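Local atomic coordinates of 4-hydroxy-3-methylbut-2-enyl diphosphate reductase, apicoplast (Plasmodium falciparum, PDB entry 4N7B), a protein that catalyses the reductive conversion of 1-hydroxy-2-methyl-2-(E)-butenyl 4-diphosphate into isopentenyl and dimethylallyl diphosphate with an iron-sulfur cluster, the last step of the MEP pathway. Residues 296-301 / 349-354; 338-343 / 380-385; 365-370 / 394-399; 374-379 / 403-408. All coordinates share one frame; numbering follows the deposited sequence. Where two conformers were deposited one is given.

Contact 1 of 4, residues 296-301 / 349-354; sequences SPQIRE and TYNEAP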
# COMPACT_ATOMS: atom_id res chain seq x y z
N SER A 296 -13.73 -6.40 4.03
CA SER A 296 -14.27 -7.29 5.05
C SER A 296 -15.22 -8.31 4.39
O SER A 296 -15.97 -7.96 3.48
CB SER A 296 -15.02 -6.49 6.13
OG SER A 296 -14.16 -5.55 6.76
N PRO A 297 -15.16 -9.57 4.84
CA PRO A 297 -16.00 -10.65 4.29
C PRO A 297 -17.48 -10.31 4.34
O PRO A 297 -18.26 -10.69 3.46
CB PRO A 297 -15.73 -11.83 5.23
CG PRO A 297 -14.42 -11.52 5.89
CD PRO A 297 -14.28 -10.03 5.92
N GLN A 298 -17.87 -9.58 5.38
CA GLN A 298 -19.26 -9.20 5.62
C GLN A 298 -19.79 -8.36 4.46
O GLN A 298 -20.93 -8.51 4.03
CB GLN A 298 -19.37 -8.42 6.92
CG GLN A 298 -19.02 -9.23 8.17
CD GLN A 298 -17.53 -9.33 8.45
OE1 GLN A 298 -16.71 -8.85 7.67
NE2 GLN A 298 -17.17 -9.95 9.57
N ILE A 299 -18.94 -7.47 3.95
CA ILE A 299 -19.32 -6.63 2.82
C ILE A 299 -19.69 -7.50 1.63
O ILE A 299 -20.60 -7.17 0.87
CB ILE A 299 -18.17 -5.70 2.41
CG1 ILE A 299 -17.77 -4.81 3.59
CG2 ILE A 299 -18.59 -4.85 1.23
CD1 ILE A 299 -18.90 -4.00 4.15
N ARG A 300 -18.99 -8.62 1.48
CA ARG A 300 -19.23 -9.51 0.35
C ARG A 300 -20.63 -10.11 0.41
O ARG A 300 -21.38 -10.04 -0.56
CB ARG A 300 -18.18 -10.62 0.31
CG ARG A 300 -16.78 -10.11 0.07
CD ARG A 300 -15.72 -11.19 0.23
NE ARG A 300 -14.93 -11.25 -1.00
CZ ARG A 300 -13.67 -10.85 -1.12
NH1 ARG A 300 -12.98 -10.38 -0.10
NH2 ARG A 300 -13.08 -10.95 -2.30
N GLU A 301 -20.99 -10.70 1.54
CA GLU A 301 -22.29 -11.35 1.62
C GLU A 301 -23.39 -10.33 1.33
O GLU A 301 -24.40 -10.66 0.71
CB GLU A 301 -22.50 -12.04 2.97
CG GLU A 301 -22.26 -11.18 4.20
CD GLU A 301 -22.19 -12.00 5.49
OE1 GLU A 301 -21.84 -13.20 5.41
OE2 GLU A 301 -22.49 -11.44 6.57
N THR A 349 -8.65 -7.20 7.03
CA THR A 349 -7.98 -8.41 7.50
C THR A 349 -8.53 -8.86 8.86
O THR A 349 -8.78 -10.04 9.10
CB THR A 349 -6.47 -8.16 7.67
OG1 THR A 349 -5.88 -7.93 6.38
CG2 THR A 349 -5.80 -9.36 8.34
N TYR A 350 -8.70 -7.90 9.76
CA TYR A 350 -9.25 -8.16 11.08
C TYR A 350 -10.57 -8.93 10.95
O TYR A 350 -10.80 -9.91 11.65
CB TYR A 350 -9.48 -6.84 11.83
CG TYR A 350 -10.13 -7.00 13.21
CD1 TYR A 350 -9.36 -7.27 14.34
CD2 TYR A 350 -11.50 -6.90 13.37
CE1 TYR A 350 -9.96 -7.44 15.59
CE2 TYR A 350 -12.10 -7.05 14.62
CZ TYR A 350 -11.32 -7.32 15.72
OH TYR A 350 -11.92 -7.47 16.95
N ASN A 351 -11.43 -8.49 10.04
CA ASN A 351 -12.77 -9.05 10.00
C ASN A 351 -12.86 -10.44 9.40
O ASN A 351 -13.94 -11.00 9.28
CB ASN A 351 -13.71 -8.08 9.29
CG ASN A 351 -14.23 -7.00 10.22
OD1 ASN A 351 -14.50 -7.26 11.39
ND2 ASN A 351 -14.36 -5.79 9.71
N GLU A 352 -11.71 -11.03 9.06
CA GLU A 352 -11.70 -12.41 8.61
C GLU A 352 -11.79 -13.35 9.81
O GLU A 352 -12.26 -14.48 9.68
CB GLU A 352 -10.45 -12.71 7.79
CG GLU A 352 -10.35 -11.95 6.46
CD GLU A 352 -11.24 -12.54 5.36
OE1 GLU A 352 -11.91 -13.56 5.61
OE2 GLU A 352 -11.27 -11.97 4.25
N ALA A 353 -11.34 -12.90 10.97
CA ALA A 353 -11.46 -13.68 12.20
C ALA A 353 -11.58 -12.75 13.41
O ALA A 353 -10.75 -12.79 14.32
CB ALA A 353 -10.26 -14.61 12.36
N PRO A 354 -12.63 -11.91 13.43
CA PRO A 354 -12.75 -10.79 14.38
C PRO A 354 -12.76 -11.22 15.85
O PRO A 354 -12.25 -10.49 16.71
CB PRO A 354 -14.08 -10.15 13.99
CG PRO A 354 -14.87 -11.25 13.34
CD PRO A 354 -13.87 -12.12 12.65
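The first turn of helix 297-305 and the residue just before it face the type I turn Tyr-350 to Ala-353 that ends helix 344-350, with the CA atoms of Ser-296 and Asn-351 5.5 Å apart. Asn-351 buries the largest share, its CB directed at the other segment. Asn-351 ND2 gives a nearly straight hydrogen bond of 3.0 Å to Ser-296 OG (164° at the hydrogen), the hydroxyl lying close to the plane of the amide. Gln-298 reaches the backbone of the same asparagine: its chain bends at chi2 (82°), bringing NE2 within 3.4 Å of Asn-351 O in a weak hydrogen bond. Gln-298 OE1 lies 3.5 Å from Asn-351 CB and has no polar partner in the model. Each of the two helices follows a strand of a different parallel sheet, 287-290 in one and 334-338 in the other, so the contact joins two alpha/beta units of the IspH fold at their surface. Pro-297 fits against the turn with its ring, CD being 3.5 Å from Asn-351 O. The bent Glu-352 side chain crosses this ring obliquely and sets OE1 3.2 Å from Pro-297 CG. The other carboxylate oxygen, OE2, is hydrogen-bonded to His-322 of helix 316-329, while Arg-300 pairs with Asp-312.

Contact 2 of 4, residues 338-343 / 380-385; sequences IGYKNH and VTQTTL. With F3S (Fe3-s4 cluster), chain B; SO4 (sulfate ion), chain C.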
# COMPACT_ATOMS: atom_id res chain seq x y z
N ILE A 338 -0.47 -6.83 13.65
CA ILE A 338 0.28 -5.59 13.83
C ILE A 338 -0.04 -4.61 12.70
O ILE A 338 0.23 -4.89 11.54
CB ILE A 338 1.79 -5.86 13.81
CG1 ILE A 338 2.14 -6.99 14.78
CG2 ILE A 338 2.54 -4.60 14.17
CD1 ILE A 338 3.61 -7.33 14.83
N GLY A 339 -0.63 -3.48 13.02
CA GLY A 339 -0.97 -2.52 11.99
C GLY A 339 -1.77 -1.43 12.62
O GLY A 339 -2.01 -1.48 13.83
N TYR A 340 -2.21 -0.45 11.83
CA TYR A 340 -2.93 0.70 12.38
C TYR A 340 -4.45 0.50 12.32
O TYR A 340 -5.00 0.25 11.25
CB TYR A 340 -2.52 1.96 11.62
CG TYR A 340 -1.05 2.25 11.80
CD1 TYR A 340 -0.58 2.80 12.99
CD2 TYR A 340 -0.13 1.95 10.80
CE1 TYR A 340 0.76 3.06 13.18
CE2 TYR A 340 1.23 2.22 10.98
CZ TYR A 340 1.66 2.78 12.18
OH TYR A 340 3.00 3.06 12.38
N LYS A 341 -5.09 0.59 13.49
CA LYS A 341 -6.50 0.23 13.68
C LYS A 341 -7.48 0.81 12.66
O LYS A 341 -8.48 0.18 12.32
CB LYS A 341 -6.96 0.68 15.08
CG LYS A 341 -6.39 -0.13 16.22
CD LYS A 341 -7.04 0.28 17.56
CE LYS A 341 -6.28 -0.29 18.78
NZ LYS A 341 -6.13 -1.79 18.80
N ASN A 342 -7.22 2.01 12.18
CA ASN A 342 -8.18 2.66 11.30
C ASN A 342 -7.78 2.66 9.82
O ASN A 342 -8.36 3.40 9.02
CB ASN A 342 -8.44 4.08 11.79
CG ASN A 342 -9.26 4.12 13.06
OD1 ASN A 342 -10.36 3.57 13.12
ND2 ASN A 342 -8.72 4.76 14.10
N HIS A 343 -6.80 1.84 9.46
CA HIS A 343 -6.44 1.67 8.05
C HIS A 343 -7.35 0.62 7.42
O HIS A 343 -7.53 -0.46 8.00
CB HIS A 343 -4.97 1.23 7.92
CG HIS A 343 -4.43 1.36 6.54
ND1 HIS A 343 -4.73 0.46 5.54
CD2 HIS A 343 -3.60 2.27 5.97
CE1 HIS A 343 -4.12 0.81 4.43
NE2 HIS A 343 -3.43 1.91 4.66
N VAL A 380 0.63 -11.53 12.26
CA VAL A 380 0.51 -11.16 10.88
C VAL A 380 0.65 -9.64 10.91
O VAL A 380 0.51 -9.04 11.99
CB VAL A 380 -0.85 -11.70 10.39
CG1 VAL A 380 -1.77 -10.61 9.94
CG2 VAL A 380 -0.64 -12.75 9.34
N THR A 381 0.93 -8.99 9.78
CA THR A 381 1.08 -7.54 9.79
C THR A 381 0.43 -6.89 8.58
O THR A 381 0.18 -7.52 7.55
CB THR A 381 2.58 -7.08 9.85
OG1 THR A 381 3.18 -7.11 8.55
CG2 THR A 381 3.38 -7.96 10.76
N GLN A 382 0.14 -5.60 8.73
CA GLN A 382 -0.15 -4.72 7.61
C GLN A 382 0.99 -4.81 6.59
O GLN A 382 2.17 -4.85 6.96
CB GLN A 382 -0.28 -3.30 8.14
CG GLN A 382 -0.87 -2.28 7.19
CD GLN A 382 -1.13 -0.96 7.88
OE1 GLN A 382 -1.30 -0.92 9.09
NE2 GLN A 382 -1.14 0.13 7.12
N THR A 383 0.65 -4.80 5.31
CA THR A 383 1.63 -5.03 4.25
C THR A 383 2.60 -3.88 4.04
O THR A 383 3.67 -4.07 3.46
CB THR A 383 0.95 -5.27 2.89
OG1 THR A 383 0.21 -4.11 2.50
CG2 THR A 383 0.02 -6.44 2.97
N THR A 384 2.24 -2.70 4.52
CA THR A 384 2.95 -1.47 4.21
C THR A 384 3.65 -0.80 5.40
O THR A 384 3.98 0.37 5.35
CB THR A 384 1.97 -0.45 3.65
OG1 THR A 384 0.83 -0.39 4.52
CG2 THR A 384 1.52 -0.84 2.24
N LEU A 385 3.92 -1.55 6.46
CA LEU A 385 4.56 -0.98 7.64
C LEU A 385 6.00 -0.52 7.36
O LEU A 385 6.63 -0.89 6.37
CB LEU A 385 4.57 -2.00 8.77
CG LEU A 385 3.19 -2.42 9.27
CD1 LEU A 385 3.34 -3.36 10.45
CD2 LEU A 385 2.37 -1.19 9.66
FE1 F3S B . 1.30 -2.88 -3.62
FE3 F3S B . 0.10 -5.18 -2.90
FE4 F3S B . 2.23 -4.22 -1.57
S1 F3S B . -0.85 -3.24 -3.37
S2 F3S B . 2.14 -2.00 -1.75
S3 F3S B . 2.14 -4.94 -3.66
S4 F3S B . 0.47 -5.22 -0.71
S SO4 C . -1.37 2.28 1.50
O1 SO4 C . -2.00 0.97 1.63
O2 SO4 C . -1.60 2.81 0.15
O3 SO4 C . -1.98 3.15 2.50
O4 SO4 C . 0.08 2.23 1.75
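His-343 NE2 donates a nearly straight hydrogen bond of 2.9 Å to O3 of a sulfate (170° at the hydrogen), which approaches the imidazole at its edge. His-260 and the backbone of Ser-442 and Asn-443 also bind this ion; by similarity all four residues contact the substrate, so the sulfate probably marks a diphosphate position. On the other segment Thr-383 OG1 lies 3.4 Å from S4 of the cluster and is hydrogen-bonded to Glu-345, the probable proton donor. Behind this shell, Gln-382 links the two segments. Its extended chain, CG anti to the backbone N (chi1 -168°), puts NE2 over one face of the His-343 ring, 3.5 Å from CD2. Gln-382 OE1 accepts Tyr-340 N at 2.9 Å, almost along its C=O axis. His-343 ND1 caps the following helix at Glu-345 N, which helps fix the ring's rotation and leaves NE2 to the anion. Farther out, parallel strand pairing sets the register: Ile-338 N bonds Val-380 O and Ile-338 O takes Gln-382 N, both at 2.9 Å. Leu-385 packs against Ile-338 and Tyr-340. Strands 334-338 and 377-381 deliver their C-terminal loops to the active site, between helix 387-400, covering Ile-338, and helix 316-329, against Val-380.

Contact 3 of 4, residues 365-370 / 394-399; sequences DVDKLN and VQKLKN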
# COMPACT_ATOMS: atom_id res chain seq x y z
N ASP A 365 0.14 -1.79 23.36
CA ASP A 365 -0.86 -2.81 23.06
C ASP A 365 -0.30 -4.19 23.34
O ASP A 365 -1.04 -5.11 23.71
CB ASP A 365 -1.31 -2.71 21.60
CG ASP A 365 -2.16 -1.48 21.32
OD1 ASP A 365 -2.70 -0.88 22.29
OD2 ASP A 365 -2.29 -1.12 20.13
N VAL A 366 1.01 -4.35 23.17
CA VAL A 366 1.64 -5.63 23.43
C VAL A 366 1.60 -5.97 24.93
O VAL A 366 1.31 -7.11 25.31
CB VAL A 366 3.11 -5.65 22.97
CG1 VAL A 366 3.80 -6.90 23.47
CG2 VAL A 366 3.19 -5.56 21.45
N ASP A 367 1.90 -4.98 25.76
CA ASP A 367 1.91 -5.17 27.21
C ASP A 367 0.56 -5.63 27.69
O ASP A 367 0.47 -6.38 28.66
CB ASP A 367 2.25 -3.87 27.93
CG ASP A 367 3.71 -3.50 27.82
OD1 ASP A 367 4.56 -4.40 27.99
OD2 ASP A 367 4.00 -2.31 27.56
N LYS A 368 -0.49 -5.18 27.02
CA LYS A 368 -1.86 -5.46 27.44
C LYS A 368 -2.33 -6.87 27.07
O LYS A 368 -3.33 -7.34 27.61
CB LYS A 368 -2.82 -4.42 26.86
CG LYS A 368 -2.65 -3.05 27.46
CD LYS A 368 -3.53 -2.02 26.77
CE LYS A 368 -3.28 -0.61 27.33
NZ LYS A 368 -4.11 0.44 26.67
N LEU A 369 -1.63 -7.56 26.19
CA LEU A 369 -2.09 -8.88 25.76
C LEU A 369 -1.94 -9.92 26.87
O LEU A 369 -0.89 -10.02 27.51
CB LEU A 369 -1.31 -9.35 24.54
CG LEU A 369 -1.54 -8.58 23.25
CD1 LEU A 369 -0.64 -9.15 22.17
CD2 LEU A 369 -3.01 -8.66 22.84
N ASN A 370 -2.99 -10.71 27.07
CA ASN A 370 -2.92 -11.84 28.00
C ASN A 370 -3.56 -13.08 27.41
O ASN A 370 -4.66 -13.01 26.86
CB ASN A 370 -3.58 -11.50 29.32
CG ASN A 370 -2.68 -10.68 30.22
OD1 ASN A 370 -1.82 -11.23 30.91
ND2 ASN A 370 -2.87 -9.36 30.20
N VAL A 394 7.67 -6.62 16.75
CA VAL A 394 7.81 -8.07 16.67
C VAL A 394 8.75 -8.58 17.74
O VAL A 394 8.50 -9.61 18.38
CB VAL A 394 8.31 -8.50 15.27
CG1 VAL A 394 8.84 -9.93 15.29
CG2 VAL A 394 7.20 -8.35 14.27
N GLN A 395 9.85 -7.87 17.94
CA GLN A 395 10.83 -8.25 18.94
C GLN A 395 10.20 -8.28 20.33
O GLN A 395 10.49 -9.18 21.13
CB GLN A 395 11.97 -7.24 18.94
CG GLN A 395 13.02 -7.48 19.99
CD GLN A 395 14.16 -6.49 19.86
OE1 GLN A 395 14.16 -5.42 20.48
NE2 GLN A 395 15.14 -6.83 19.02
N LYS A 396 9.36 -7.30 20.62
CA LYS A 396 8.68 -7.22 21.91
C LYS A 396 7.66 -8.34 22.01
O LYS A 396 7.56 -9.00 23.03
CB LYS A 396 8.01 -5.86 22.07
CG LYS A 396 7.66 -5.53 23.50
CD LYS A 396 7.09 -4.14 23.63
CE LYS A 396 6.56 -3.92 25.03
NZ LYS A 396 7.58 -4.25 26.07
N LEU A 397 6.92 -8.57 20.92
CA LEU A 397 5.97 -9.68 20.87
C LEU A 397 6.64 -11.02 21.17
O LEU A 397 6.08 -11.85 21.89
CB LEU A 397 5.33 -9.79 19.49
CG LEU A 397 3.89 -9.33 19.39
CD1 LEU A 397 3.39 -9.63 17.99
CD2 LEU A 397 2.98 -9.98 20.44
N LYS A 398 7.81 -11.23 20.61
CA LYS A 398 8.52 -12.48 20.77
C LYS A 398 9.10 -12.64 22.15
O LYS A 398 9.27 -13.76 22.62
CB LYS A 398 9.64 -12.59 19.74
CG LYS A 398 9.19 -13.10 18.41
CD LYS A 398 10.40 -13.34 17.54
CE LYS A 398 10.04 -14.01 16.24
NZ LYS A 398 11.15 -13.86 15.25
N ASN A 399 9.44 -11.53 22.80
CA ASN A 399 9.94 -11.58 24.17
C ASN A 399 8.84 -12.13 25.06
O ASN A 399 9.05 -13.05 25.84
CB ASN A 399 10.34 -10.19 24.67
CG ASN A 399 11.65 -9.71 24.08
OD1 ASN A 399 12.46 -10.51 23.61
ND2 ASN A 399 11.87 -8.38 24.09
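The CB of Val-366 points toward helix 387-400, and its two methyls divide the work between Lys-396 and Leu-397. CG1, anti to the backbone N (chi1 170°), meets the aliphatic part of Lys-396 at CG, 4.1 Å away, and the two side chains cross obliquely. CG2 turns instead to Leu-397, with 4.4 Å to its CG. Leu-397 leaves its helix at a chi1 of -106°, well off the staggered position anti to the carbonyl carbon and close to eclipsing the hydrogen on CA, which brings its CD2 branch toward Leu-369. That residue, just beyond the end of helix 363-368, points across as well and crosses Leu-397 obliquely, methyl tip to methyl tip, Leu-369 CD1 standing 4.1 Å from Leu-397 CD2. On the outer side Lys-396 starts with CG anti to the backbone N and runs extended until chi4, where a turn of 52° swings the ammonium group to Asp-367. The Asp-367 and Lys-396 side chains cross at about a right angle, and Asp-367 OD1 and Lys-396 NZ form a long salt bridge of 3.6 Å.

Helices 363-368 and 387-400 lie side by side over the sheet containing strand 334-338, whose Ile-336 and Ile-338 touch Leu-397, as in the helix layer of an alpha/beta domain. Lys-400, one turn on from Lys-396, donates hydrogen bonds from NZ to the carbonyl oxygens of both Val-366 and Leu-369. At the end of helix 363-368 this positive charge probably offsets the negative pole of the helix. The contact therefore grades from methyl packing near the sheet to a loose ion pair at the exposed outer side, where solvent probably weakens the attraction.

Contact 4 of 4, residues 374-379 / 403-408; sequences NKKLFY and HIETIP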
# COMPACT_ATOMS: atom_id res chain seq x y z
N ASN A 374 -0.96 -22.29 27.20
CA ASN A 374 -1.06 -23.35 26.20
C ASN A 374 -1.57 -22.82 24.87
O ASN A 374 -1.70 -23.57 23.89
CB ASN A 374 -1.97 -24.47 26.71
CG ASN A 374 -3.42 -24.01 26.90
OD1 ASN A 374 -3.70 -22.81 26.96
ND2 ASN A 374 -4.34 -24.97 27.02
N LYS A 375 -1.86 -21.52 24.82
CA LYS A 375 -2.58 -20.94 23.69
C LYS A 375 -1.65 -20.65 22.53
O LYS A 375 -0.69 -19.90 22.66
CB LYS A 375 -3.32 -19.66 24.11
CG LYS A 375 -3.89 -18.86 22.95
CD LYS A 375 -4.73 -19.74 22.01
CE LYS A 375 -6.16 -19.88 22.47
NZ LYS A 375 -7.03 -20.25 21.32
N LYS A 376 -1.96 -21.23 21.38
CA LYS A 376 -1.17 -21.02 20.19
C LYS A 376 -1.45 -19.64 19.58
O LYS A 376 -2.60 -19.23 19.43
CB LYS A 376 -1.46 -22.13 19.19
CG LYS A 376 -1.25 -23.52 19.76
CD LYS A 376 -0.53 -24.40 18.76
CE LYS A 376 0.96 -24.04 18.65
NZ LYS A 376 1.62 -24.69 17.47
N LEU A 377 -0.38 -18.94 19.23
CA LEU A 377 -0.51 -17.59 18.70
C LEU A 377 0.19 -17.48 17.38
O LEU A 377 1.23 -18.09 17.16
CB LEU A 377 0.09 -16.56 19.67
CG LEU A 377 -0.55 -16.54 21.06
CD1 LEU A 377 0.19 -15.54 21.95
CD2 LEU A 377 -2.04 -16.21 20.98
N PHE A 378 -0.38 -16.66 16.51
CA PHE A 378 0.14 -16.45 15.18
C PHE A 378 0.03 -14.95 14.93
O PHE A 378 -1.02 -14.36 15.21
CB PHE A 378 -0.72 -17.20 14.17
CG PHE A 378 -0.10 -17.34 12.80
CD1 PHE A 378 0.80 -18.36 12.52
CD2 PHE A 378 -0.43 -16.46 11.77
CE1 PHE A 378 1.36 -18.51 11.26
CE2 PHE A 378 0.12 -16.61 10.49
CZ PHE A 378 1.02 -17.63 10.25
N TYR A 379 1.09 -14.34 14.44
CA TYR A 379 1.01 -12.93 14.13
C TYR A 379 1.14 -12.68 12.65
O TYR A 379 1.72 -13.46 11.90
CB TYR A 379 2.03 -12.11 14.93
CG TYR A 379 3.46 -12.07 14.38
CD1 TYR A 379 3.82 -11.19 13.37
CD2 TYR A 379 4.46 -12.90 14.91
CE1 TYR A 379 5.11 -11.14 12.89
CE2 TYR A 379 5.75 -12.85 14.44
CZ TYR A 379 6.07 -11.97 13.42
OH TYR A 379 7.36 -11.91 12.92
N HIS A 403 6.94 -18.54 21.54
CA HIS A 403 6.62 -19.61 20.60
C HIS A 403 5.64 -19.13 19.53
O HIS A 403 5.09 -19.92 18.76
CB HIS A 403 6.07 -20.81 21.35
CG HIS A 403 7.07 -21.45 22.26
ND1 HIS A 403 6.85 -21.62 23.61
CD2 HIS A 403 8.32 -21.92 22.02
CE1 HIS A 403 7.91 -22.19 24.16
NE2 HIS A 403 8.82 -22.38 23.21
N ILE A 404 5.45 -17.82 19.47
CA ILE A 404 4.51 -17.25 18.54
C ILE A 404 4.99 -17.52 17.11
O ILE A 404 6.19 -17.49 16.83
CB ILE A 404 4.35 -15.75 18.76
CG1 ILE A 404 3.14 -15.26 17.99
CG2 ILE A 404 5.60 -15.00 18.32
CD1 ILE A 404 2.62 -13.94 18.49
N GLU A 405 4.05 -17.78 16.21
CA GLU A 405 4.37 -18.18 14.85
C GLU A 405 3.91 -17.11 13.87
O GLU A 405 3.13 -16.23 14.22
CB GLU A 405 3.69 -19.52 14.55
CG GLU A 405 4.19 -20.66 15.43
CD GLU A 405 3.33 -21.93 15.36
OE1 GLU A 405 2.71 -22.20 14.31
OE2 GLU A 405 3.27 -22.67 16.37
N THR A 406 4.38 -17.19 12.63
CA THR A 406 3.94 -16.25 11.62
C THR A 406 4.14 -16.83 10.22
O THR A 406 4.63 -17.95 10.05
CB THR A 406 4.72 -14.91 11.73
OG1 THR A 406 4.21 -13.96 10.78
CG2 THR A 406 6.22 -15.14 11.49
N ILE A 407 3.75 -16.05 9.22
CA ILE A 407 4.05 -16.37 7.83
C ILE A 407 5.56 -16.37 7.60
O ILE A 407 6.24 -15.36 7.86
CB ILE A 407 3.42 -15.34 6.90
CG1 ILE A 407 1.91 -15.25 7.13
CG2 ILE A 407 3.74 -15.66 5.45
CD1 ILE A 407 1.30 -14.03 6.44
N PRO A 408 6.11 -17.49 7.09
CA PRO A 408 7.56 -17.60 6.88
C PRO A 408 8.12 -16.49 6.00
O PRO A 408 9.16 -15.91 6.34
CB PRO A 408 7.71 -18.97 6.19
CG PRO A 408 6.53 -19.75 6.70
CD PRO A 408 5.41 -18.76 6.81
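This is a parallel strand pairing at the edge of a four-stranded sheet, the two strands of a beta-alpha-beta unit whose crossover is helix 387-400. Strand 377-381 is internal; the short, weakly bonded strand about 405-406 is outermost, and the touching parts run 50° apart. Glu-405 holds the register through its backbone: its N bonds Leu-377 O at 3.0 Å, and its O accepts Tyr-379 N at 2.8 Å, nearly along the C=O axis. On the face toward the crossover helix, Ile-404 rests its CG1 on Leu-377 CB and its CD1 on Tyr-379 CB, while Tyr-379 also touches Val-394. Phe-378 occupies the other face, beneath helix 316-329. With CG anti to the backbone N, its ring slides under the partner chain, and Thr-406 CA makes a CH-pi contact over it, toward the rim. Lys-376 NZ reaches the syn lone pair of Glu-405 OE2 in a 2.8 Å salt bridge, and Tyr-333 OH bonds both this ammonium and Glu-405 OE1. Tyr-379 takes the crowded chi1 position (82°), so Thr-406 CB makes a CH-pi contact over the centre of the Tyr-379 ring, 3.6 Å from its centroid, while Thr-406 OG1 donates to Tyr-379 O at 2.8 Å.

Overall arrangement
Contacts 2, 3 and 4 belong to one alpha/beta unit. Strand 377-381 serves both contact 2, at its C-terminal end near the cluster, and contact 4, at the opposite end on the sheet edge; helix 387-400 brings contact 3 against both. Ile-338 CD1 touches Val-394 CG2 (3.8 Å). Contact 1 stands apart at the surface, although helix 344-350 follows directly on the loop of contact 2. Only contact 2 is largely buried, its polar groups tied to backbone and ligand. Contact 4 adds backbone strand bonds and CH-pi contacts to its apolar packing and salt bridge; contact 3 has methyl packing and one long salt bridge; contact 1 combines one good amide-hydroxyl bond and a weak amide bond with proline packing.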